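PDB 4ACY: endo-alpha-mannosidase from Bacteroides thetaiotaomicron, which hydrolyses alpha-mannosidic bonds within glycan chains as a family GH99 endo-acting glycosidase, and is probably directed at N-glycan-type mannosides. Local coordinates for residues V122-E127 with I168-D173; C150-P155 with Y246-A251; P235-E238 with G244-T247; F254-A257 with A261-K264; D309-A314 with I322-F327. All blocks are in the same frame, centred on the assembly; numbering follows the deposited sequence.

Contact 1 (V122-E127 with I168-D173); sequences VTWWGE and IQYIVD
The indole of Trp124 lies against Ile171 of helix 161-175, whose CD1 methyl sits over one face of the five-membered ring. Ile171 CD1 stands 3.7 Å from the centroid of that Trp124 ring and only 5° off its normal, a clear CH-pi contact. Behind the methyl, Ile171 CG1 reaches Trp124 CE2 at 3.9 Å, so the isoleucine chain runs along the indole instead of meeting it end-on. One residue earlier, Tyr170 packs at the far end of the six-membered ring: Tyr170 CD2 is 3.8 Å from Trp124 CZ2. These two rings meet rim to rim, planes 26° apart, neither lying over the other. Trp124 holds its CG anti to the backbone N (chi1 -177°), which carries the indole out from the strand to the helix. Its polar edge is taken by Asn167, whose OD1 accepts the bond from NE1 and, with the methyl on the ring's face, limits how the indole can turn. The interface belongs to the layer between the barrel strands and their outer helices: Trp124 also packs on Ile153 and meets Phe151 of strand 148-153, Ile171 reaches Phe190 of strand 189-192, and Tyr130 stacks on Tyr170.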
# COMPACT_ATOMS: atom_id res chain seq x y z
N VAL A 122 5.86 2.97 -1.86
CA VAL A 122 6.61 1.73 -1.88
C VAL A 122 6.86 1.19 -0.48
O VAL A 122 7.33 1.91 0.41
CB VAL A 122 7.94 1.88 -2.66
CG1 VAL A 122 8.88 2.86 -1.98
CG2 VAL A 122 8.61 0.53 -2.82
N THR A 123 6.60 -0.10 -0.32
CA THR A 123 6.94 -0.81 0.90
C THR A 123 8.41 -0.56 1.32
O THR A 123 9.33 -0.67 0.49
CB THR A 123 6.59 -2.31 0.72
OG1 THR A 123 6.51 -2.95 2.00
CG2 THR A 123 7.63 -3.00 -0.18
N TRP A 124 8.63 -0.23 2.60
CA TRP A 124 9.98 0.10 3.07
C TRP A 124 10.28 -0.66 4.35
O TRP A 124 9.60 -0.50 5.37
CB TRP A 124 10.13 1.61 3.30
CG TRP A 124 11.52 1.99 3.71
CD1 TRP A 124 11.98 2.19 4.98
CD2 TRP A 124 12.64 2.17 2.84
NE1 TRP A 124 13.32 2.51 4.95
CE2 TRP A 124 13.75 2.50 3.65
CE3 TRP A 124 12.82 2.09 1.45
CZ2 TRP A 124 15.03 2.76 3.12
CZ3 TRP A 124 14.09 2.34 0.92
CH2 TRP A 124 15.18 2.67 1.75
N TRP A 125 11.31 -1.51 4.29
CA TRP A 125 11.58 -2.47 5.36
C TRP A 125 12.81 -2.14 6.19
O TRP A 125 13.41 -3.01 6.82
CB TRP A 125 11.62 -3.89 4.77
CG TRP A 125 10.24 -4.37 4.46
CD1 TRP A 125 9.59 -4.30 3.26
CD2 TRP A 125 9.32 -4.97 5.38
NE1 TRP A 125 8.32 -4.82 3.37
CE2 TRP A 125 8.14 -5.26 4.66
CE3 TRP A 125 9.40 -5.32 6.73
CZ2 TRP A 125 7.02 -5.85 5.27
CZ3 TRP A 125 8.29 -5.90 7.33
CH2 TRP A 125 7.12 -6.17 6.59
N GLY A 126 13.17 -0.86 6.23
CA GLY A 126 14.25 -0.40 7.09
C GLY A 126 15.64 -0.56 6.52
O GLY A 126 15.83 -0.55 5.31
N GLU A 127 16.62 -0.71 7.42
CA GLU A 127 18.03 -0.79 7.01
C GLU A 127 18.30 -1.82 5.90
O GLU A 127 19.15 -1.59 5.03
CB GLU A 127 18.93 -1.05 8.23
N ILE A 168 13.75 7.79 7.95
CA ILE A 168 13.33 9.04 7.33
C ILE A 168 14.56 9.77 6.82
O ILE A 168 14.58 10.25 5.69
CB ILE A 168 12.50 9.94 8.29
CG1 ILE A 168 11.19 9.24 8.68
CG2 ILE A 168 12.21 11.31 7.65
CD1 ILE A 168 10.51 9.84 9.91
N GLN A 169 15.61 9.83 7.64
CA GLN A 169 16.83 10.52 7.24
C GLN A 169 17.44 9.86 6.02
O GLN A 169 17.84 10.55 5.09
CB GLN A 169 17.86 10.54 8.36
CG GLN A 169 17.44 11.30 9.60
CD GLN A 169 18.42 11.08 10.74
OE1 GLN A 169 19.62 11.18 10.55
NE2 GLN A 169 17.90 10.79 11.93
N TYR A 170 17.49 8.53 6.02
CA TYR A 170 18.02 7.81 4.87
C TYR A 170 17.21 8.10 3.60
O TYR A 170 17.78 8.38 2.54
CB TYR A 170 18.11 6.29 5.10
CG TYR A 170 18.71 5.62 3.88
CD1 TYR A 170 20.10 5.49 3.74
CD2 TYR A 170 17.89 5.17 2.83
CE1 TYR A 170 20.64 4.91 2.60
CE2 TYR A 170 18.43 4.59 1.70
CZ TYR A 170 19.81 4.46 1.59
OH TYR A 170 20.33 3.89 0.46
N ILE A 171 15.89 8.04 3.72
CA ILE A 171 15.00 8.21 2.58
C ILE A 171 15.13 9.63 2.01
O ILE A 171 15.30 9.80 0.80
CB ILE A 171 13.54 7.88 2.96
CG1 ILE A 171 13.39 6.35 3.13
CG2 ILE A 171 12.55 8.43 1.93
CD1 ILE A 171 12.11 5.91 3.86
N VAL A 172 15.07 10.63 2.88
CA VAL A 172 15.18 12.03 2.46
C VAL A 172 16.57 12.33 1.88
O VAL A 172 16.68 12.96 0.83
CB VAL A 172 14.83 13.01 3.61
CG1 VAL A 172 15.15 14.46 3.23
CG2 VAL A 172 13.34 12.90 3.99
N ASP A 173 17.63 11.86 2.53
CA ASP A 173 19.00 12.10 2.04
C ASP A 173 19.27 11.43 0.71
O ASP A 173 19.97 11.99 -0.13
CB ASP A 173 20.05 11.63 3.05
CG ASP A 173 20.11 12.51 4.28
OD1 ASP A 173 19.53 13.62 4.29
OD2 ASP A 173 20.74 12.08 5.27

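Contact 2 (C150-P155 with Y246-A251)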
# COMPACT_ATOMS: atom_id res chain seq x y z
N CYS A 150 6.29 7.78 -2.87
CA CYS A 150 6.46 8.02 -1.45
C CYS A 150 6.70 6.68 -0.77
O CYS A 150 6.81 5.65 -1.45
CB CYS A 150 5.25 8.77 -0.86
SG CYS A 150 3.70 7.83 -0.83
N PHE A 151 6.78 6.67 0.56
CA PHE A 151 7.26 5.49 1.25
C PHE A 151 6.30 5.01 2.32
O PHE A 151 5.68 5.82 3.01
CB PHE A 151 8.67 5.76 1.82
CG PHE A 151 9.70 5.91 0.75
CD1 PHE A 151 9.77 7.09 -0.00
CD2 PHE A 151 10.56 4.87 0.46
CE1 PHE A 151 10.70 7.22 -1.06
CE2 PHE A 151 11.49 4.98 -0.57
CZ PHE A 151 11.56 6.16 -1.33
N HIS A 152 6.19 3.68 2.41
CA HIS A 152 5.30 3.00 3.33
C HIS A 152 6.17 2.27 4.34
O HIS A 152 6.76 1.24 4.03
CB HIS A 152 4.43 2.00 2.54
CG HIS A 152 3.27 1.45 3.31
ND1 HIS A 152 2.46 0.46 2.81
CD2 HIS A 152 2.75 1.78 4.52
CE1 HIS A 152 1.49 0.19 3.68
NE2 HIS A 152 1.65 0.98 4.73
N ILE A 153 6.32 2.85 5.53
CA ILE A 153 7.25 2.32 6.53
C ILE A 153 6.65 1.12 7.25
O ILE A 153 5.64 1.23 7.95
CB ILE A 153 7.65 3.41 7.54
CG1 ILE A 153 8.18 4.64 6.80
CG2 ILE A 153 8.69 2.88 8.58
CD1 ILE A 153 9.49 4.44 6.06
N GLU A 154 7.31 -0.03 7.07
CA GLU A 154 6.75 -1.30 7.52
C GLU A 154 7.28 -1.64 8.91
O GLU A 154 8.19 -0.96 9.39
CB GLU A 154 7.08 -2.40 6.53
CG GLU A 154 6.49 -2.13 5.13
CD GLU A 154 5.03 -2.49 5.00
OE1 GLU A 154 4.42 -2.94 6.00
OE2 GLU A 154 4.48 -2.31 3.88
N PRO A 155 6.71 -2.68 9.57
CA PRO A 155 7.18 -3.06 10.92
C PRO A 155 8.44 -3.90 10.87
O PRO A 155 8.41 -5.11 11.11
CB PRO A 155 5.99 -3.85 11.51
CG PRO A 155 4.83 -3.62 10.56
CD PRO A 155 5.47 -3.40 9.22
N TYR A 246 -4.56 6.61 8.01
CA TYR A 246 -5.08 5.79 6.91
C TYR A 246 -5.56 4.47 7.44
O TYR A 246 -5.34 4.17 8.63
CB TYR A 246 -4.03 5.59 5.79
CG TYR A 246 -2.89 4.62 6.08
CD1 TYR A 246 -2.02 4.79 7.17
CD2 TYR A 246 -2.65 3.53 5.22
CE1 TYR A 246 -0.96 3.89 7.41
CE2 TYR A 246 -1.59 2.64 5.42
CZ TYR A 246 -0.75 2.82 6.53
OH TYR A 246 0.31 1.96 6.77
N THR A 247 -6.23 3.70 6.60
CA THR A 247 -6.99 2.54 7.07
C THR A 247 -6.43 1.21 6.59
O THR A 247 -6.67 0.16 7.21
CB THR A 247 -8.48 2.64 6.70
OG1 THR A 247 -8.63 2.65 5.28
CG2 THR A 247 -9.08 3.91 7.30
N TYR A 248 -5.69 1.27 5.47
CA TYR A 248 -5.03 0.15 4.81
C TYR A 248 -5.91 -1.02 4.32
O TYR A 248 -5.98 -1.28 3.12
CB TYR A 248 -3.79 -0.40 5.57
CG TYR A 248 -3.10 -1.37 4.67
CD1 TYR A 248 -2.35 -0.91 3.59
CD2 TYR A 248 -3.30 -2.75 4.80
CE1 TYR A 248 -1.77 -1.80 2.68
CE2 TYR A 248 -2.71 -3.66 3.89
CZ TYR A 248 -1.95 -3.17 2.84
OH TYR A 248 -1.35 -4.03 1.93
N PHE A 249 -6.53 -1.74 5.25
CA PHE A 249 -7.10 -3.06 4.93
C PHE A 249 -8.17 -2.99 3.85
O PHE A 249 -9.10 -2.22 3.95
CB PHE A 249 -7.62 -3.72 6.20
CG PHE A 249 -6.56 -3.86 7.24
CD1 PHE A 249 -5.52 -4.78 7.06
CD2 PHE A 249 -6.55 -3.03 8.36
CE1 PHE A 249 -4.49 -4.89 8.00
CE2 PHE A 249 -5.52 -3.13 9.31
CZ PHE A 249 -4.50 -4.07 9.13
N ALA A 250 -8.02 -3.81 2.81
CA ALA A 250 -8.92 -3.75 1.66
C ALA A 250 -10.23 -4.47 1.93
O ALA A 250 -11.19 -4.29 1.18
CB ALA A 250 -8.27 -4.33 0.44
N ALA A 251 -10.25 -5.32 2.96
CA ALA A 251 -11.44 -6.11 3.26
C ALA A 251 -12.38 -5.32 4.16
O ALA A 251 -12.03 -4.98 5.30
CB ALA A 251 -11.07 -7.42 3.90
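Inside the (beta/alpha)8 barrel, towards the C-terminal ends of its strands, His152 of strand 148-153 reaches across to Tyr246 and Tyr248 and forms an aromatic cluster with them. The principal link is a hydrogen bond of 2.6 Å between His152 NE2 and Tyr246 OH, in which either residue could be the donor. The tyrosine oxygen lies in the imidazole plane, at the ring's edge, although the bond is bent (146°). The Tyr246 ring itself is turned 73° from the imidazole, so the pair is joined through its polar atoms without stacking. Tyr248 comes alongside as well, its CE1 3.9 Å from His152 CE1, the two ring planes oblique. Above one imidazole face, displaced toward the rim, Glu154 OE2 stands 3.5 Å from the plane of His152, and a formic acid, probably from the crystallisation liquor, lies about 3 Å from the histidine side chain. With CG anti to the backbone N (chi1 -167°), the imidazole extends from its strand into the barrel interior. A leucine in place of His152 would probably leave the buried Tyr246 hydroxyl without its imidazole mate and let the phenol ring shift. The neighbours hold the tyrosines in turn: Tyr248 OH bonds to Tyr47 OH, and Phe191 meets the Tyr246 ring edge-to-face. Polar and aromatic side chains gathered at the strand ends, beside a small molecule of a kind that often marks pockets, are consistent with the substrate pocket of a TIM-barrel glycosidase, where the active site lies at this end of the strands.

Contact 3 (P235-E238 with G244-T247); sequences PDIE and GFYT
Ile237 has CG1 beside its backbone N and CG2 anti to it (chi1 -62°), a conformation that brings both branches onto strand 244-246, where Gly244 and Phe245 receive them. Helix 235-239 is the connection of a beta-alpha-beta unit, leaving strand 223-227 and returning to strand 244-246, and this contact packs the short helix against the second strand of that unit. The two branches divide the work. Ile237 CG1 meets Phe245 CB at 3.9 Å, and Ile237 CD1 touches the same Phe245 CB at an equal distance, so the isoleucine rests on the root of the phenylalanine more than on its ring. The two side chains cross at about a right angle there, at the Phe245 CB, while the phenyl ring continues to Met266 and Ala270 of helix 263-272 and to Phe277 of strand 276-281; Leu234 touches it from the loop before the helix. Tyr246, next along the strand, points into the barrel instead, which is the alternation expected of a strand with one face inward and the other under helices. Shortening Ile237 to an alanine would probably open a gap beside Phe245 CB and leave the short helix less firmly seated on the strand. No hydrogen bond joins the two segments. The other branch ends against the backbone, Ile237 CG2 lying 3.6 Å from Gly244 O.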
# COMPACT_ATOMS: atom_id res chain seq x y z
N PRO A 235 -8.08 9.85 18.63
CA PRO A 235 -7.28 10.74 19.49
C PRO A 235 -5.81 10.35 19.62
O PRO A 235 -4.97 11.22 19.88
CB PRO A 235 -7.99 10.63 20.85
CG PRO A 235 -9.39 10.38 20.51
CD PRO A 235 -9.36 9.50 19.27
N ASP A 236 -5.49 9.06 19.44
CA ASP A 236 -4.10 8.63 19.51
C ASP A 236 -3.27 9.25 18.39
O ASP A 236 -2.08 9.47 18.56
CB ASP A 236 -3.96 7.10 19.44
CG ASP A 236 -4.55 6.40 20.65
OD1 ASP A 236 -4.79 7.06 21.68
OD2 ASP A 236 -4.78 5.17 20.56
N ILE A 237 -3.91 9.52 17.25
CA ILE A 237 -3.24 10.22 16.14
C ILE A 237 -2.77 11.60 16.61
O ILE A 237 -1.65 12.02 16.33
CB ILE A 237 -4.14 10.34 14.87
CG1 ILE A 237 -4.50 8.94 14.31
CG2 ILE A 237 -3.47 11.24 13.81
CD1 ILE A 237 -3.30 8.04 13.96
N GLU A 238 -3.64 12.27 17.37
CA GLU A 238 -3.36 13.61 17.86
C GLU A 238 -2.28 13.59 18.95
O GLU A 238 -1.35 14.40 18.93
CB GLU A 238 -4.67 14.27 18.34
CG GLU A 238 -4.47 15.64 18.97
CD GLU A 238 -5.63 16.59 18.74
OE1 GLU A 238 -6.80 16.15 18.62
OE2 GLU A 238 -5.36 17.81 18.67
N GLY A 244 -1.88 12.76 10.09
CA GLY A 244 -3.09 12.15 9.60
C GLY A 244 -3.13 10.65 9.83
O GLY A 244 -2.31 10.10 10.56
N PHE A 245 -4.10 10.02 9.18
CA PHE A 245 -4.34 8.59 9.39
C PHE A 245 -4.88 7.90 8.14
O PHE A 245 -5.57 8.52 7.33
CB PHE A 245 -5.30 8.35 10.57
CG PHE A 245 -6.60 9.10 10.47
CD1 PHE A 245 -6.68 10.42 10.89
CD2 PHE A 245 -7.75 8.46 10.00
CE1 PHE A 245 -7.90 11.12 10.80
CE2 PHE A 245 -8.97 9.15 9.93
CZ PHE A 245 -9.04 10.48 10.33
N TYR A 246 -4.56 6.61 8.01
CA TYR A 246 -5.08 5.79 6.91
C TYR A 246 -5.56 4.47 7.44
O TYR A 246 -5.34 4.17 8.63
CB TYR A 246 -4.03 5.59 5.79
CG TYR A 246 -2.89 4.62 6.08
CD1 TYR A 246 -2.02 4.79 7.17
CD2 TYR A 246 -2.65 3.53 5.22
CE1 TYR A 246 -0.96 3.89 7.41
CE2 TYR A 246 -1.59 2.64 5.42
CZ TYR A 246 -0.75 2.82 6.53
OH TYR A 246 0.31 1.96 6.77
N THR A 247 -6.23 3.70 6.60
CA THR A 247 -6.99 2.54 7.07
C THR A 247 -6.43 1.21 6.59
O THR A 247 -6.67 0.16 7.21
CB THR A 247 -8.48 2.64 6.70
OG1 THR A 247 -8.63 2.65 5.28
CG2 THR A 247 -9.08 3.91 7.30

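Contact 4 (F254-A257 with A261-K264)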
# COMPACT_ATOMS: atom_id res chain seq x y z
N PHE A 254 -12.90 -5.60 8.18
CA PHE A 254 -11.81 -6.28 8.87
C PHE A 254 -11.43 -5.53 10.15
O PHE A 254 -11.11 -6.15 11.17
CB PHE A 254 -10.59 -6.46 7.98
CG PHE A 254 -9.46 -7.17 8.66
CD1 PHE A 254 -9.63 -8.48 9.12
CD2 PHE A 254 -8.26 -6.51 8.90
CE1 PHE A 254 -8.58 -9.14 9.80
CE2 PHE A 254 -7.21 -7.15 9.56
CZ PHE A 254 -7.37 -8.48 10.01
N THR A 255 -11.44 -4.20 10.08
CA THR A 255 -11.35 -3.35 11.25
C THR A 255 -12.48 -2.32 11.19
O THR A 255 -13.11 -2.13 10.15
CB THR A 255 -10.01 -2.59 11.33
OG1 THR A 255 -9.89 -1.70 10.22
CG2 THR A 255 -8.81 -3.54 11.40
N ASN A 256 -12.73 -1.66 12.32
CA ASN A 256 -13.65 -0.53 12.36
C ASN A 256 -13.26 0.54 11.34
O ASN A 256 -14.11 1.06 10.61
CB ASN A 256 -13.70 0.04 13.79
CG ASN A 256 -14.50 1.32 13.88
OD1 ASN A 256 -13.97 2.41 13.66
ND2 ASN A 256 -15.77 1.21 14.25
N ALA A 257 -11.97 0.85 11.27
CA ALA A 257 -11.49 1.88 10.34
C ALA A 257 -11.63 1.50 8.86
O ALA A 257 -11.72 2.39 8.00
CB ALA A 257 -10.06 2.23 10.64
N ALA A 261 -18.75 2.55 6.00
CA ALA A 261 -19.84 3.27 6.66
C ALA A 261 -19.33 4.31 7.66
O ALA A 261 -20.04 5.27 7.96
CB ALA A 261 -20.78 2.29 7.37
N ASN A 262 -18.11 4.12 8.16
CA ASN A 262 -17.53 5.03 9.14
C ASN A 262 -16.70 6.16 8.54
O ASN A 262 -16.24 7.04 9.26
CB ASN A 262 -16.68 4.27 10.16
CG ASN A 262 -17.50 3.27 10.95
OD1 ASN A 262 -18.63 3.56 11.34
ND2 ASN A 262 -16.95 2.07 11.18
N TRP A 263 -16.52 6.12 7.22
CA TRP A 263 -15.62 7.06 6.55
C TRP A 263 -16.06 8.54 6.59
O TRP A 263 -15.23 9.41 6.82
CB TRP A 263 -15.29 6.60 5.14
CG TRP A 263 -14.38 5.38 5.13
CD1 TRP A 263 -13.75 4.82 6.20
CD2 TRP A 263 -13.99 4.61 3.99
NE1 TRP A 263 -13.00 3.74 5.80
CE2 TRP A 263 -13.12 3.59 4.45
CE3 TRP A 263 -14.29 4.68 2.63
CZ2 TRP A 263 -12.54 2.64 3.58
CZ3 TRP A 263 -13.72 3.73 1.76
CH2 TRP A 263 -12.84 2.74 2.24
N LYS A 264 -17.34 8.81 6.38
CA LYS A 264 -17.83 10.20 6.53
C LYS A 264 -17.53 10.78 7.91
O LYS A 264 -17.02 11.91 8.04
CB LYS A 264 -19.32 10.29 6.19
CG LYS A 264 -19.60 10.21 4.71
CD LYS A 264 -21.08 10.48 4.41
CE LYS A 264 -21.33 10.45 2.91
NZ LYS A 264 -22.74 10.82 2.57
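Trp263 NE1 donates to Ala257 O at 2.9 Å, and Asn262 ND2 donates to Asn256 O at 3.1 Å, so that two neighbouring side chains reach back to two successive carbonyls. Both bonds are fairly straight, with N-H...O angles of 160° and 163°. The Ala257 oxygen lies in the indole plane, at the edge of the ring; seen from that carbonyl, the donor stands somewhat off its plane. The Asn256 oxygen likewise lies in the Asn262 amide plane, but there the donor is tilted further from the carbonyl plane. Asn262 CG is anti to its own carbonyl carbon (chi1 -62°), which turns the amide back towards the preceding loop. Outward from these bonds, the planes of the two asparagine amides are nearly parallel although the side chains cross at about a right angle, and Asn256 ND2 comes to 3.4 Å from Asn262 ND2; as both are donors, this is proximity without a bond. The Asn256 oxygen OD1 has its partner outside, the backbone N of Glu231. Beyond its N-H, the Trp263 ring is buried: Phe277 meets it edge-to-face, and it packs on selenomethionine Met310, Ala313 and Ala314 of helix 305-316 and on Pro279 and Val281. The result is a loop on the C-terminal side of strand 244-246 folded back onto the start of the next helix, a strand-to-helix connection of the (beta/alpha)8 barrel held by side-chain-to-backbone bonds.

Contact 5 (D309-A314 with I322-F327); sequences DMYKAA and ISITSF
Ser323 OG is held by two partners on the neighbouring strand, Pro279 O and Ser280 OG, on the side of strand 322-324 turned away from the helix, whereas Ile322 and Ile324 on either side of it in sequence meet Tyr311 and Ala314 of helix 305-316. Helix segment 309-314 and the strand run almost antiparallel, at 158°, with their axes 10.1 Å apart at closest approach. Ile322 fits its terminal methyl between two helix residues three apart, on the same side of the helix: CD1 of Ile322 is 3.8 Å from Ala314 CB, and the same Ile322 methyl lies 3.9 Å from Tyr311 CE1. The small side chain of Ala314 probably leaves room for this methyl. Tyr311 crosses both isoleucines obliquely. One side of its ring reaches Ile322, while its far end comes to Ile324, Tyr311 OH lying 3.7 Å from Ile324 CD1 and Tyr311 CE2 4.1 Å from that methyl. The Tyr311 ring is also stacked on Trp367 of helix 359-376 and met edge-to-face by Tyr307. Phe371 of the same C-terminal helix packs on Ile322, and Val281 on Ala314, so the packing continues into helix 359-376 and strand 276-281. All four touching residues are buried, and no hydrogen bond or ion pair crosses between the segments. The hold of helix on strand here therefore rests on shape and the exclusion of water, while Ser323, on the strand's other face, makes polar bonds to the neighbouring strand.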
# COMPACT_ATOMS: atom_id res chain seq x y z
N ASP A 309 -18.17 -0.08 -5.11
CA ASP A 309 -18.82 0.32 -3.85
C ASP A 309 -17.83 0.99 -2.89
O ASP A 309 -18.14 2.02 -2.25
CB ASP A 309 -19.47 -0.90 -3.18
CG ASP A 309 -20.74 -1.39 -3.90
OD1 ASP A 309 -21.32 -0.65 -4.73
OD2 ASP A 309 -21.18 -2.52 -3.62
N MSE A 310 -16.65 0.40 -2.77
CA MSE A 310 -15.66 0.89 -1.82
C MSE A 310 -15.08 2.24 -2.28
O MSE A 310 -14.91 3.15 -1.46
CB MSE A 310 -14.54 -0.14 -1.60
CG MSE A 310 -13.74 0.11 -0.34
SE MSE A 310 -12.70 -1.45 0.12
CE MSE A 310 -12.24 -0.99 1.96
N TYR A 311 -14.78 2.35 -3.57
CA TYR A 311 -14.20 3.59 -4.09
C TYR A 311 -15.21 4.73 -3.99
O TYR A 311 -14.86 5.83 -3.58
CB TYR A 311 -13.70 3.39 -5.53
CG TYR A 311 -12.39 4.08 -5.86
CD1 TYR A 311 -12.21 5.45 -5.62
CD2 TYR A 311 -11.34 3.37 -6.44
CE1 TYR A 311 -11.00 6.09 -5.95
CE2 TYR A 311 -10.12 4.00 -6.77
CZ TYR A 311 -9.97 5.36 -6.51
OH TYR A 311 -8.80 6.02 -6.81
N LYS A 312 -16.47 4.44 -4.32
CA LYS A 312 -17.53 5.43 -4.19
C LYS A 312 -17.65 5.93 -2.75
O LYS A 312 -17.76 7.14 -2.52
CB LYS A 312 -18.88 4.89 -4.69
CG LYS A 312 -20.05 5.91 -4.63
CD LYS A 312 -19.76 7.19 -5.43
CE LYS A 312 -21.04 7.90 -5.85
NZ LYS A 312 -20.73 9.27 -6.37
N ALA A 313 -17.59 5.02 -1.78
CA ALA A 313 -17.61 5.39 -0.36
C ALA A 313 -16.43 6.32 0.01
O ALA A 313 -16.60 7.27 0.76
CB ALA A 313 -17.61 4.16 0.52
N ALA A 314 -15.25 6.01 -0.51
CA ALA A 314 -14.06 6.84 -0.25
C ALA A 314 -14.24 8.25 -0.81
O ALA A 314 -13.95 9.23 -0.13
CB ALA A 314 -12.81 6.20 -0.80
N ILE A 322 -6.88 9.61 -1.57
CA ILE A 322 -7.35 8.22 -1.52
C ILE A 322 -6.17 7.31 -1.78
O ILE A 322 -5.36 7.57 -2.67
CB ILE A 322 -8.52 7.97 -2.51
CG1 ILE A 322 -9.76 8.75 -2.04
CG2 ILE A 322 -8.84 6.45 -2.64
CD1 ILE A 322 -10.96 8.65 -3.00
N SER A 323 -6.06 6.25 -0.98
CA SER A 323 -5.04 5.25 -1.19
C SER A 323 -5.67 3.96 -1.68
O SER A 323 -6.82 3.65 -1.35
CB SER A 323 -4.18 5.03 0.07
OG SER A 323 -4.98 4.64 1.19
N ILE A 324 -4.91 3.23 -2.48
CA ILE A 324 -5.39 2.00 -3.09
C ILE A 324 -4.59 0.81 -2.56
O ILE A 324 -3.37 0.70 -2.76
CB ILE A 324 -5.32 2.06 -4.64
CG1 ILE A 324 -6.24 3.19 -5.15
CG2 ILE A 324 -5.75 0.71 -5.24
CD1 ILE A 324 -6.11 3.43 -6.64
N THR A 325 -5.32 -0.08 -1.88
CA THR A 325 -4.76 -1.33 -1.39
C THR A 325 -5.28 -2.43 -2.33
O THR A 325 -6.40 -2.89 -2.14
CB THR A 325 -5.22 -1.60 0.06
OG1 THR A 325 -4.77 -0.52 0.90
CG2 THR A 325 -4.63 -2.94 0.56
N SER A 326 -4.52 -2.84 -3.35
CA SER A 326 -3.12 -2.46 -3.56
C SER A 326 -2.83 -2.42 -5.05
O SER A 326 -3.62 -2.92 -5.84
CB SER A 326 -2.21 -3.53 -2.94
OG SER A 326 -2.49 -4.81 -3.50
N PHE A 327 -1.69 -1.86 -5.44
CA PHE A 327 -1.22 -2.19 -6.78
C PHE A 327 -0.92 -3.69 -6.88
O PHE A 327 -1.40 -4.37 -7.79
CB PHE A 327 0.00 -1.38 -7.20
CG PHE A 327 0.46 -1.71 -8.60
CD1 PHE A 327 -0.35 -1.36 -9.69
CD2 PHE A 327 1.63 -2.42 -8.83
CE1 PHE A 327 0.02 -1.69 -10.98
CE2 PHE A 327 2.00 -2.75 -10.13
CZ PHE A 327 1.20 -2.38 -11.20

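From the N terminus, contact 1 closes the first loop, from strand 117-124 to helix 161-175, across helix 133-145 and strand 148-153. Contact 2 opens within that loop at 150-155 and closes at 246-251, so the two cross, and it spans the barrel interior. Contact 3, a short closure inside the span of contact 2, ends on its second segment, sharing Tyr246 and Thr247. Contacts 4 and 5 follow in series, the first shaping the approach to helix 263-272, the second seating helix 305-316 on strand 322-324. Trp263 of contact 4 packs on the helix of contact 5, and a hydrogen bond from Thr325 OG1 to Tyr248 O joins the loop after strand 244-246 to the end of strand 322-324.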